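Local atomic coordinates of sensor histidine kinase CitA (Klebsiella pneumoniae, PDB entry 1P0Z), a protein that senses citrate through its periplasmic domain and, as the membrane histidine kinase of a two-component system, probably phosphorylates the regulator CitB to induce citrate-fermentation genes. Residues V8-L13 with S89-R94; Q15-S20 with G104-Q109; T51-G56 with V119-T124; L63-P68 with K95-S100. One frame throughout, in Å; residues are numbered along the deposited sequence. Where two conformers were deposited one is given.

Contact 1. Residues V8-L13 with S89-R94; sequences VGQRAL and SYVSVR. With OMO (Mo(VI)(=O)(oh)2 cluster), chain N; MO7 (bis(mu4-oxo)-bis(mu3-oxo)-octakis(mu2-oxo)-dodecaoxo-heptamolybdenum (VI)), chain M.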
# COMPACT_ATOMS: atom_id res chain seq x y z
N VAL A 8 12.57 0.03 9.10
CA VAL A 8 11.91 0.44 7.86
C VAL A 8 10.55 -0.24 7.72
O VAL A 8 9.57 0.38 7.32
CB VAL A 8 12.80 0.08 6.66
CG1 VAL A 8 12.06 0.34 5.32
CG2 VAL A 8 14.11 0.97 6.75
N GLY A 9 10.49 -1.54 8.01
CA GLY A 9 9.22 -2.25 7.89
C GLY A 9 8.17 -1.66 8.84
O GLY A 9 7.02 -1.51 8.43
N GLN A 10 8.57 -1.29 10.05
CA GLN A 10 7.62 -0.72 11.00
C GLN A 10 7.10 0.62 10.51
O GLN A 10 5.92 0.90 10.66
CB GLN A 10 8.25 -0.63 12.40
CG GLN A 10 8.50 -2.00 13.04
CD GLN A 10 7.22 -2.85 13.14
OE1 GLN A 10 6.30 -2.51 13.87
NE2 GLN A 10 7.17 -3.94 12.39
N ARG A 11 7.99 1.43 9.93
CA ARG A 11 7.62 2.74 9.37
C ARG A 11 6.62 2.53 8.23
O ARG A 11 5.60 3.23 8.10
CB ARG A 11 8.87 3.49 8.84
CG ARG A 11 9.52 4.45 9.84
CD ARG A 11 8.71 5.77 9.95
NE ARG A 11 8.86 6.60 8.75
CZ ARG A 11 7.96 7.49 8.32
NH1 ARG A 11 6.81 7.67 8.99
NH2 ARG A 11 8.20 8.19 7.20
N ALA A 12 6.90 1.54 7.39
CA ALA A 12 6.01 1.28 6.26
C ALA A 12 4.64 0.82 6.75
O ALA A 12 3.59 1.25 6.21
CB ALA A 12 6.62 0.19 5.36
N LEU A 13 4.65 -0.06 7.74
CA LEU A 13 3.40 -0.61 8.26
C LEU A 13 2.54 0.46 8.92
O LEU A 13 1.32 0.52 8.67
CB LEU A 13 3.69 -1.77 9.22
CG LEU A 13 2.47 -2.41 9.89
CD1 LEU A 13 1.48 -2.91 8.83
CD2 LEU A 13 2.98 -3.53 10.80
N SER A 89 -2.84 -6.84 8.74
CA SER A 89 -1.87 -5.77 8.42
C SER A 89 -0.50 -6.38 8.74
O SER A 89 -0.32 -7.02 9.78
CB SER A 89 -2.12 -4.52 9.27
OG SER A 89 -3.39 -3.92 8.91
N TYR A 90 0.48 -6.18 7.86
CA TYR A 90 1.77 -6.86 8.06
C TYR A 90 2.87 -6.28 7.17
O TYR A 90 2.61 -5.46 6.29
CB TYR A 90 1.62 -8.35 7.69
CG TYR A 90 0.97 -8.56 6.32
CD1 TYR A 90 -0.43 -8.56 6.19
CD2 TYR A 90 1.73 -8.70 5.14
CE1 TYR A 90 -1.04 -8.67 4.94
CE2 TYR A 90 1.10 -8.81 3.87
CZ TYR A 90 -0.29 -8.79 3.78
OH TYR A 90 -0.95 -8.90 2.55
N VAL A 91 4.11 -6.70 7.45
CA VAL A 91 5.26 -6.32 6.66
C VAL A 91 5.57 -7.49 5.73
O VAL A 91 5.56 -8.65 6.14
CB VAL A 91 6.49 -6.07 7.56
CG1 VAL A 91 7.72 -5.82 6.71
CG2 VAL A 91 6.21 -4.88 8.46
N SER A 92 5.80 -7.17 4.46
CA SER A 92 6.10 -8.21 3.46
C SER A 92 7.33 -7.75 2.67
O SER A 92 7.64 -6.56 2.66
CB SER A 92 4.89 -8.38 2.51
OG SER A 92 5.18 -9.20 1.39
N VAL A 93 8.02 -8.69 2.02
CA VAL A 93 9.18 -8.31 1.18
C VAL A 93 8.98 -8.97 -0.17
O VAL A 93 8.56 -10.12 -0.27
CB VAL A 93 10.54 -8.74 1.80
CG1 VAL A 93 10.63 -10.28 1.97
CG2 VAL A 93 11.71 -8.21 0.90
N ARG A 94 9.18 -8.19 -1.23
CA ARG A 94 9.04 -8.76 -2.57
C ARG A 94 9.60 -7.84 -3.62
O ARG A 94 9.63 -6.62 -3.49
CB ARG A 94 7.57 -9.02 -2.94
CG ARG A 94 7.44 -10.30 -3.81
CD ARG A 94 6.02 -10.44 -4.41
NE ARG A 94 5.75 -9.52 -5.53
CZ ARG A 94 6.11 -9.77 -6.80
NH1 ARG A 94 6.75 -10.90 -7.09
NH2 ARG A 94 5.78 -8.93 -7.77
OM1 OMO N . 3.90 -6.68 -7.97
MO OMO N . 3.13 -6.28 -6.30
OR1 OMO N . 3.99 -7.38 -5.31
OM2 OMO N . 1.58 -7.04 -6.51
MO1 MO7 M . 20.28 -0.97 10.36
O1 MO7 M . 19.82 -0.54 11.85
O2 MO7 M . 20.55 -1.65 8.39
O3 MO7 M . 19.35 0.35 9.32
O4 MO7 M . 21.93 -0.28 10.22
O5 MO7 M . 18.19 -1.81 10.24
MO2 MO7 M . 22.60 -1.04 8.02
O6 MO7 M . 22.92 -1.57 6.50
O7 MO7 M . 21.57 0.46 7.56
O8 MO7 M . 24.09 -0.23 8.50
MO3 MO7 M . 19.69 -0.12 7.17
O9 MO7 M . 17.90 -0.87 7.58
O10 MO7 M . 19.93 -0.92 5.66
O11 MO7 M . 19.20 1.46 6.68
MO4 MO7 M . 17.15 -0.23 9.28
O12 MO7 M . 17.17 0.30 11.13
O13 MO7 M . 16.83 1.42 8.74
O14 MO7 M . 15.58 -1.05 9.16
MO5 MO7 M . 17.48 -1.28 12.17
O15 MO7 M . 15.87 -1.90 12.22
O16 MO7 M . 17.67 -0.54 13.72
O17 MO7 M . 20.63 -2.82 10.68
O18 MO7 M . 22.83 -2.71 8.90
O19 MO7 M . 18.47 -2.90 12.46
MO6 MO7 M . 21.11 -3.69 8.74
MO7 MO7 M . 18.63 -3.84 10.83
O20 MO7 M . 19.23 -4.15 9.04
O21 MO7 M . 21.21 -4.14 7.18
O22 MO7 M . 21.77 -5.07 9.61
O23 MO7 M . 19.48 -5.20 11.58
O24 MO7 M . 17.00 -4.45 10.66
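In the periplasmic PAS domain of CitA the N-terminal helix 6-20 lies across the five-stranded antiparallel sheet, and here it meets the edge strand 90-96, packing through van der Waals contact of methyl groups with backbone and side chains. The axes of the two short segments run 122° apart and come within 8.0 Å of each other, close for a helix on a strand; Gly9, facing the strand without a side chain, permits it. Val91 packs where a side chain on Gly9 would crowd it. Its CG1, anti to the backbone N (chi1 174°), lies 4.0 Å from Gly9 CA, while its CG2, beside the backbone N, reaches the peptide of the same glycine, 3.5 Å from Gly9 O. That oxygen is already the acceptor for Leu13 N one helical turn on, so the methyl rests against a satisfied carbonyl. Leu13 points at the strand, its CG anti to the backbone N (chi1 177°), and divides its contacts: CB touches Val91 CG2, whereas CD1 goes past the valine to the backbone, 3.6 Å from Tyr90 N. Gln10 leaves the helix away from the strand, but its bent chain brings the amide back across Val91 at about a right angle. Tyr90 turns its ring the other way, and its hydroxyl is bonded to Asp79 O. Beyond the packing, both segments hold molybdate. Val8 N donates to MO7 O14, and Arg94, bent at chi3, presents one guanidinium edge to the smaller cluster, with Arg94 NE 2.8 Å from OMO OR1 and Arg94 NH2 2.9 Å from OMO OM1.

Contact 2. Residues Q15-S20 with G104-Q109; sequences QAMQIS and GKSPIQ. With NA (sodium ion), chain L.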
# COMPACT_ATOMS: atom_id res chain seq x y z
N GLN A 15 2.53 3.64 8.36
CA GLN A 15 1.99 4.53 7.33
C GLN A 15 0.85 3.85 6.55
O GLN A 15 -0.15 4.50 6.22
CB GLN A 15 3.09 4.95 6.36
CG GLN A 15 4.05 5.93 7.02
CD GLN A 15 5.24 6.21 6.12
OE1 GLN A 15 5.24 7.20 5.39
NE2 GLN A 15 6.24 5.33 6.13
N ALA A 16 0.98 2.55 6.26
CA ALA A 16 -0.08 1.89 5.50
C ALA A 16 -1.36 1.80 6.32
O ALA A 16 -2.46 1.92 5.78
CB ALA A 16 0.36 0.47 5.10
N MET A 17 -1.20 1.56 7.60
CA MET A 17 -2.36 1.52 8.49
C MET A 17 -3.04 2.89 8.53
O MET A 17 -4.27 2.98 8.43
CB MET A 17 -1.94 1.04 9.88
CG MET A 17 -1.57 -0.42 9.84
SD MET A 17 -1.03 -1.03 11.43
CE MET A 17 -2.56 -0.90 12.33
N GLN A 18 -2.25 3.95 8.68
CA GLN A 18 -2.80 5.29 8.75
C GLN A 18 -3.52 5.68 7.48
O GLN A 18 -4.62 6.21 7.52
CB GLN A 18 -1.67 6.30 9.02
CG GLN A 18 -1.14 6.19 10.40
CD GLN A 18 0.03 7.10 10.64
OE1 GLN A 18 0.98 7.13 9.86
NE2 GLN A 18 -0.02 7.83 11.74
N ILE A 19 -2.89 5.41 6.33
CA ILE A 19 -3.50 5.80 5.08
C ILE A 19 -4.76 5.00 4.83
O ILE A 19 -5.81 5.56 4.41
CB ILE A 19 -2.51 5.59 3.91
CG1 ILE A 19 -1.32 6.53 4.09
CG2 ILE A 19 -3.21 5.78 2.58
CD1 ILE A 19 -0.22 6.29 3.08
N SER A 20 -4.71 3.69 5.10
CA SER A 20 -5.88 2.86 4.79
C SER A 20 -7.11 3.20 5.63
O SER A 20 -8.23 2.86 5.24
CB SER A 20 -5.56 1.35 4.96
OG SER A 20 -5.29 1.04 6.32
N GLY A 104 4.66 -2.33 3.76
CA GLY A 104 3.76 -2.39 4.90
C GLY A 104 2.39 -2.45 4.20
O GLY A 104 2.11 -1.59 3.35
N LYS A 105 1.55 -3.44 4.53
CA LYS A 105 0.25 -3.62 3.88
C LYS A 105 -0.84 -3.59 4.91
O LYS A 105 -0.66 -4.09 6.02
CB LYS A 105 0.19 -4.97 3.20
CG LYS A 105 1.38 -5.26 2.22
CD LYS A 105 0.83 -5.61 0.84
CE LYS A 105 1.90 -6.20 0.00
NZ LYS A 105 1.32 -6.43 -1.35
N SER A 106 -1.97 -2.98 4.54
CA SER A 106 -3.10 -2.94 5.50
C SER A 106 -4.37 -2.83 4.64
O SER A 106 -4.39 -2.12 3.63
CB SER A 106 -2.97 -1.70 6.41
OG SER A 106 -3.99 -1.73 7.42
N PRO A 107 -5.46 -3.49 5.07
CA PRO A 107 -6.70 -3.41 4.27
C PRO A 107 -7.39 -2.07 4.49
O PRO A 107 -7.18 -1.41 5.52
CB PRO A 107 -7.57 -4.53 4.87
CG PRO A 107 -7.14 -4.61 6.33
CD PRO A 107 -5.60 -4.39 6.23
N ILE A 108 -8.13 -1.63 3.49
CA ILE A 108 -8.97 -0.43 3.61
C ILE A 108 -10.34 -1.10 3.86
O ILE A 108 -10.75 -1.97 3.09
CB ILE A 108 -9.06 0.36 2.30
CG1 ILE A 108 -7.66 0.70 1.78
CG2 ILE A 108 -9.90 1.61 2.53
CD1 ILE A 108 -7.68 1.38 0.39
N GLN A 109 -11.03 -0.68 4.93
CA GLN A 109 -12.32 -1.29 5.33
C GLN A 109 -13.46 -0.30 5.43
O GLN A 109 -13.23 0.85 5.78
CB GLN A 109 -12.14 -1.96 6.69
CG GLN A 109 -11.29 -3.22 6.61
CD GLN A 109 -10.79 -3.66 7.96
OE1 GLN A 109 -9.90 -3.04 8.54
NE2 GLN A 109 -11.38 -4.74 8.50
NA NA L . -6.20 -0.78 7.60
O HOH W 1 -5.72 0.70 9.39
O HOH W 2 -9.99 1.32 6.59
O HOH W 3 -8.58 -0.38 8.18
O HOH W 4 -6.48 -2.59 9.32
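Two serines with different first torsions, one from helix 15-20 and one from strand 104-109, converge on a sodium ion where the N-terminal helix packs on the sheet of the periplasmic PAS domain. Ser20 holds its OG in the crowded position between backbone N and carbonyl carbon (chi1 66°), close to the carbonyl oxygens of Ala16 and Met17, each 3.0 Å from Ser20 OG. Ser106 has OG anti to its own N (chi1 -174°), which turns OG to the sodium ion. Ser20 OG and Ser106 OG each lie 2.4 Å from NA, as does Pro107 O, and three waters complete six ligands. The hydroxyls sit 3.3 Å apart, Ser20 OG to Ser106 OG, brought together by the shared metal and not by a mutual hydrogen bond. Ser106 OG is also hydrogen-bonded to Ser89 OG, and water 1, one of the sodium ligands, donates to Met17 O. Ala16 packs closely, its CB 3.2 Å from Gly104 O. At the far end Ile108 carries CG1 beside its backbone N, against Ser20 CB, and CG2 anti to that N, 3.4 Å from Ser20 O. Water 2 bridges the same carbonyl to Gln109 N. The segment axes are 21° from parallel, so contacts recur along their length. Helix 6-20 thus covers the side of strand 101-109 that carries Ser106, and Ile108 beside it also meets helix 23-30; Lys105 points away, to Asp79 and citrate, and strands 90-96 and 115-124 flank strand 101-109.

Contact 3. Residues T51-G56 with V119-T124; sequences TYITVG and VSVGYT. With FLC (citrate anion), chain K.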
# COMPACT_ATOMS: atom_id res chain seq x y z
N THR A 51 9.40 4.78 -0.96
CA THR A 51 9.66 4.74 -2.40
C THR A 51 8.36 4.85 -3.18
O THR A 51 8.29 5.52 -4.24
CB THR A 51 10.32 3.42 -2.83
OG1 THR A 51 11.49 3.22 -2.05
CG2 THR A 51 10.74 3.47 -4.31
N TYR A 52 7.32 4.19 -2.68
CA TYR A 52 6.05 4.19 -3.38
C TYR A 52 4.89 3.87 -2.46
O TYR A 52 5.06 3.39 -1.34
CB TYR A 52 6.07 3.12 -4.52
CG TYR A 52 6.22 1.68 -4.05
CD1 TYR A 52 5.13 0.95 -3.58
CD2 TYR A 52 7.48 1.05 -4.06
CE1 TYR A 52 5.27 -0.37 -3.12
CE2 TYR A 52 7.63 -0.26 -3.64
CZ TYR A 52 6.50 -0.97 -3.16
OH TYR A 52 6.61 -2.26 -2.70
N ILE A 53 3.69 4.12 -2.99
CA ILE A 53 2.47 3.74 -2.29
C ILE A 53 1.56 3.21 -3.40
O ILE A 53 1.41 3.85 -4.44
CB ILE A 53 1.74 4.94 -1.63
CG1 ILE A 53 2.66 5.58 -0.61
CG2 ILE A 53 0.42 4.44 -1.00
CD1 ILE A 53 2.08 6.86 0.04
N THR A 54 0.97 2.04 -3.16
CA THR A 54 0.04 1.45 -4.11
C THR A 54 -1.30 1.28 -3.40
O THR A 54 -1.34 0.92 -2.21
CB THR A 54 0.52 0.02 -4.54
OG1 THR A 54 1.73 0.12 -5.31
CG2 THR A 54 -0.58 -0.69 -5.40
N VAL A 55 -2.40 1.55 -4.12
CA VAL A 55 -3.73 1.35 -3.54
C VAL A 55 -4.47 0.40 -4.48
O VAL A 55 -4.46 0.59 -5.72
CB VAL A 55 -4.56 2.66 -3.45
CG1 VAL A 55 -5.96 2.31 -2.87
CG2 VAL A 55 -3.82 3.69 -2.55
N GLY A 56 -5.04 -0.65 -3.90
CA GLY A 56 -5.78 -1.60 -4.73
C GLY A 56 -7.23 -1.75 -4.25
O GLY A 56 -7.55 -1.42 -3.10
N VAL A 119 -3.82 -0.94 1.01
CA VAL A 119 -2.79 0.09 0.83
C VAL A 119 -1.45 -0.61 1.11
O VAL A 119 -1.33 -1.38 2.06
CB VAL A 119 -2.92 1.24 1.85
CG1 VAL A 119 -1.69 2.18 1.76
CG2 VAL A 119 -4.21 2.02 1.59
N SER A 120 -0.48 -0.35 0.24
CA SER A 120 0.86 -0.93 0.40
C SER A 120 1.84 0.24 0.33
O SER A 120 1.84 0.99 -0.66
CB SER A 120 1.16 -1.90 -0.76
OG SER A 120 2.50 -2.40 -0.65
N VAL A 121 2.65 0.40 1.38
CA VAL A 121 3.65 1.46 1.39
C VAL A 121 4.98 0.72 1.29
O VAL A 121 5.29 -0.13 2.11
CB VAL A 121 3.57 2.27 2.70
CG1 VAL A 121 4.75 3.20 2.82
CG2 VAL A 121 2.21 3.02 2.75
N GLY A 122 5.78 1.08 0.30
CA GLY A 122 7.01 0.33 0.09
C GLY A 122 8.30 1.13 0.06
O GLY A 122 8.32 2.30 -0.33
N TYR A 123 9.36 0.44 0.51
CA TYR A 123 10.72 1.02 0.52
C TYR A 123 11.64 0.07 -0.24
O TYR A 123 11.85 -1.07 0.18
CB TYR A 123 11.26 1.15 1.95
CG TYR A 123 10.62 2.25 2.76
CD1 TYR A 123 9.34 2.10 3.30
CD2 TYR A 123 11.30 3.44 3.00
CE1 TYR A 123 8.75 3.11 4.08
CE2 TYR A 123 10.73 4.47 3.77
CZ TYR A 123 9.44 4.29 4.30
OH TYR A 123 8.89 5.32 5.01
N THR A 124 12.17 0.48 -1.39
CA THR A 124 13.06 -0.41 -2.14
C THR A 124 14.41 -0.46 -1.42
O THR A 124 15.07 0.56 -1.22
CB THR A 124 13.21 0.07 -3.59
OG1 THR A 124 11.94 -0.09 -4.24
CG2 THR A 124 14.31 -0.75 -4.33
CAC FLC K . 5.73 -2.42 -7.41
CA FLC K . 5.02 -2.24 -6.03
CB FLC K . 3.93 -3.39 -5.75
CBC FLC K . 2.68 -3.33 -6.70
CG FLC K . 3.52 -3.36 -4.21
CGC FLC K . 2.49 -4.40 -3.71
OA1 FLC K . 5.07 -2.34 -8.43
OA2 FLC K . 6.92 -2.71 -7.33
OB1 FLC K . 2.09 -2.25 -6.86
OB2 FLC K . 2.28 -4.41 -7.20
OG1 FLC K . 2.21 -5.42 -4.45
OG2 FLC K . 2.00 -4.19 -2.63
OHB FLC K . 4.49 -4.70 -5.93
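The Tyr52 ring is sandwiched between ligand and backbone: citrate CA lies 3.3 Å above the plane of one face, and Gly122 CA lies against the opposite face as a CH-pi contact, 3.8 Å from the Tyr52 ring centroid. Near the ring plane, Ser120 OG and Thr124 OG1 are at the edge. Tyr52 CG takes the crowded position between backbone N and carbonyl carbon (chi1 64°), which folds the ring over the neighbouring strand, and glycine there leaves the room it occupies. Strands 52-57 and 115-124 are antiparallel neighbours, 115-124 being the central strand of the PAS sheet. Tyr52-Gly122 and Thr54-Ser120 are hydrogen-bonded pairs; Gly122 N donates to Tyr52 O at 177°, though from above the carbonyl plane, while the Thr54-Ser120 bonds lie in plane. Thr51 and Tyr52 both face Gly122, a classic beta bulge, and Thr51 OG1 extends the pairing by accepting from Thr124 N at 2.9 Å. Ile53, Val55, Val119 and Val121 form the other face, Ile53 CG2 alongside Val119 CG1 at 4.1 Å. On the citrate face, Thr54 OG1 donates to FLC OB1 at 2.9 Å and Ser120 OG to FLC OG2 at 2.7 Å. One face of the sheet is therefore apolar and the other carries two hydroxyls and the Tyr52 ring beneath the citrate; the neutral hydroxyls bind separate carboxylates, so that compensation of charge would fall mainly to Arg62 and Lys105, which also bind the citrate.

Contact 4. Residues L63-P68 with K95-S100; sequences LYHVNP and KGSLGS. With FLC (citrate anion), chain K.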
# COMPACT_ATOMS: atom_id res chain seq x y z
N LEU A 63 -5.88 0.90 -8.02
CA LEU A 63 -6.60 2.16 -8.16
C LEU A 63 -5.57 3.31 -8.18
O LEU A 63 -5.88 4.43 -8.60
CB LEU A 63 -7.57 2.35 -6.99
CG LEU A 63 -8.61 1.25 -6.83
CD1 LEU A 63 -9.44 1.50 -5.58
CD2 LEU A 63 -9.50 1.17 -8.07
N TYR A 64 -4.35 3.01 -7.71
CA TYR A 64 -3.28 4.00 -7.70
C TYR A 64 -1.93 3.29 -7.68
O TYR A 64 -1.77 2.29 -6.98
CB TYR A 64 -3.37 4.91 -6.45
CG TYR A 64 -2.24 5.94 -6.35
CD1 TYR A 64 -1.00 5.60 -5.79
CD2 TYR A 64 -2.42 7.25 -6.81
CE1 TYR A 64 0.03 6.55 -5.69
CE2 TYR A 64 -1.41 8.21 -6.72
CZ TYR A 64 -0.19 7.86 -6.15
OH TYR A 64 0.76 8.83 -5.99
N HIS A 65 -1.00 3.82 -8.47
CA HIS A 65 0.37 3.32 -8.50
C HIS A 65 1.22 4.51 -8.95
O HIS A 65 0.71 5.44 -9.63
CB HIS A 65 0.50 2.14 -9.48
CG HIS A 65 1.79 1.39 -9.35
ND1 HIS A 65 2.98 1.81 -9.94
CD2 HIS A 65 2.07 0.22 -8.73
CE1 HIS A 65 3.93 0.92 -9.69
NE2 HIS A 65 3.41 -0.05 -8.96
N VAL A 66 2.49 4.51 -8.59
CA VAL A 66 3.36 5.63 -8.99
C VAL A 66 3.55 5.64 -10.50
O VAL A 66 3.83 6.71 -11.06
CB VAL A 66 4.72 5.57 -8.27
CG1 VAL A 66 4.49 5.77 -6.77
CG2 VAL A 66 5.41 4.23 -8.53
N ASN A 67 3.41 4.48 -11.13
CA ASN A 67 3.53 4.36 -12.59
C ASN A 67 2.12 4.21 -13.14
O ASN A 67 1.40 3.23 -12.90
CB ASN A 67 4.47 3.21 -12.91
CG ASN A 67 5.85 3.47 -12.33
OD1 ASN A 67 6.29 4.61 -12.25
ND2 ASN A 67 6.53 2.43 -11.93
N PRO A 68 1.68 5.24 -13.89
CA PRO A 68 0.34 5.29 -14.47
C PRO A 68 -0.21 4.09 -15.17
O PRO A 68 -1.42 3.79 -15.04
CB PRO A 68 0.37 6.56 -15.35
CG PRO A 68 1.81 6.73 -15.65
CD PRO A 68 2.51 6.36 -14.36
N LYS A 95 10.07 -8.47 -4.70
CA LYS A 95 10.58 -7.71 -5.84
C LYS A 95 9.47 -7.55 -6.90
O LYS A 95 9.25 -8.43 -7.74
CB LYS A 95 11.82 -8.44 -6.45
CG LYS A 95 12.39 -7.72 -7.70
CD LYS A 95 13.74 -8.28 -8.14
CE LYS A 95 13.57 -9.72 -8.61
NZ LYS A 95 14.92 -10.28 -8.82
N GLY A 96 8.74 -6.45 -6.79
CA GLY A 96 7.72 -6.13 -7.76
C GLY A 96 8.43 -5.31 -8.84
O GLY A 96 9.66 -5.26 -8.87
N SER A 97 7.65 -4.62 -9.66
CA SER A 97 8.20 -3.84 -10.79
C SER A 97 9.23 -2.80 -10.35
O SER A 97 10.16 -2.46 -11.09
CB SER A 97 7.04 -3.18 -11.52
OG SER A 97 6.49 -2.08 -10.76
N LEU A 98 9.09 -2.29 -9.12
CA LEU A 98 9.98 -1.27 -8.62
C LEU A 98 11.22 -1.77 -7.89
O LEU A 98 12.01 -0.96 -7.33
CB LEU A 98 9.19 -0.29 -7.74
CG LEU A 98 7.97 0.34 -8.45
CD1 LEU A 98 7.06 1.10 -7.46
CD2 LEU A 98 8.46 1.27 -9.52
N GLY A 99 11.41 -3.08 -7.84
CA GLY A 99 12.59 -3.62 -7.20
C GLY A 99 12.31 -4.28 -5.85
O GLY A 99 11.23 -4.09 -5.28
N SER A 100 13.27 -5.05 -5.34
CA SER A 100 13.10 -5.71 -4.05
C SER A 100 12.81 -4.65 -2.99
O SER A 100 13.63 -3.75 -2.73
CB SER A 100 14.34 -6.52 -3.69
OG SER A 100 14.06 -7.30 -2.55
CAC FLC K . 5.73 -2.42 -7.41
CA FLC K . 5.02 -2.24 -6.03
CB FLC K . 3.93 -3.39 -5.75
CBC FLC K . 2.68 -3.33 -6.70
CG FLC K . 3.52 -3.36 -4.21
CGC FLC K . 2.49 -4.40 -3.71
OA1 FLC K . 5.07 -2.34 -8.43
OA2 FLC K . 6.92 -2.71 -7.33
OB1 FLC K . 2.09 -2.25 -6.86
OB2 FLC K . 2.28 -4.41 -7.20
OG1 FLC K . 2.21 -5.42 -4.45
OG2 FLC K . 2.00 -4.19 -2.63
OHB FLC K . 4.49 -4.70 -5.93
O HOH W 5 5.65 -0.10 -12.47
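Citrate oxygen OA1 is gripped by two side chains, one from each segment: Ser97 OG donates to FLC OA1 at 2.7 Å, and His65 NE2 donates to it at 2.9 Å along a nearly straight line (165°). The other oxygen of the same carboxylate is held by the backbone, Leu98 N donating to FLC OA2 at 2.8 Å. His65 has CG anti to its backbone N (chi1 -168°), and its rotation is fixed at the ND1 edge, since Asn67 N donates to His65 ND1 at 3.0 Å, in the ring plane. With ND1 thus an acceptor, NE2 carries the proton offered to citrate, which is consistent with a neutral ring. This is the ligand pocket of the PAS domain, where His65 is an established citrate-binding residue. Residues 96-99 form a type I beta turn, closed by Gly99 N to Gly96 O, which presents Ser97 and Leu98 to the ligand; Ser97 OG stands in the crowded position (chi1 73°). Leu98 is the apolar link between the segments. Its CD1 meets the tip of the imidazole and crosses obliquely to Val66 CG2 at 3.7 Å, whereas CD2 comes tip to tip with the Asn67 amide, 3.3 Å from Asn67 ND2. That amide donates to water 5, which in turn donates to Ser97 OG.

Overall arrangement
From the N terminus, helix 6-20 supplies the first half of contacts 1 and 2, which close long loops with the successive strands 90-96 and 101-109. Strand 52-57 then begins contact 3, closed by the last strand, 115-124; contact 4, from 63-68 to 95-100, lies wholly within that span and also within that of contact 2. Contacts 1, 2 and 3 cross one another along the chain, and contact 1 crosses contact 4. Contacts 1 and 2 thus bind the helix to the sheet, contact 3 joins the central strand 115-124 to 52-57, and contact 4 bridges loops on the ligand side. Contacts 3 and 4, with centres about 7 Å apart, share the citrate.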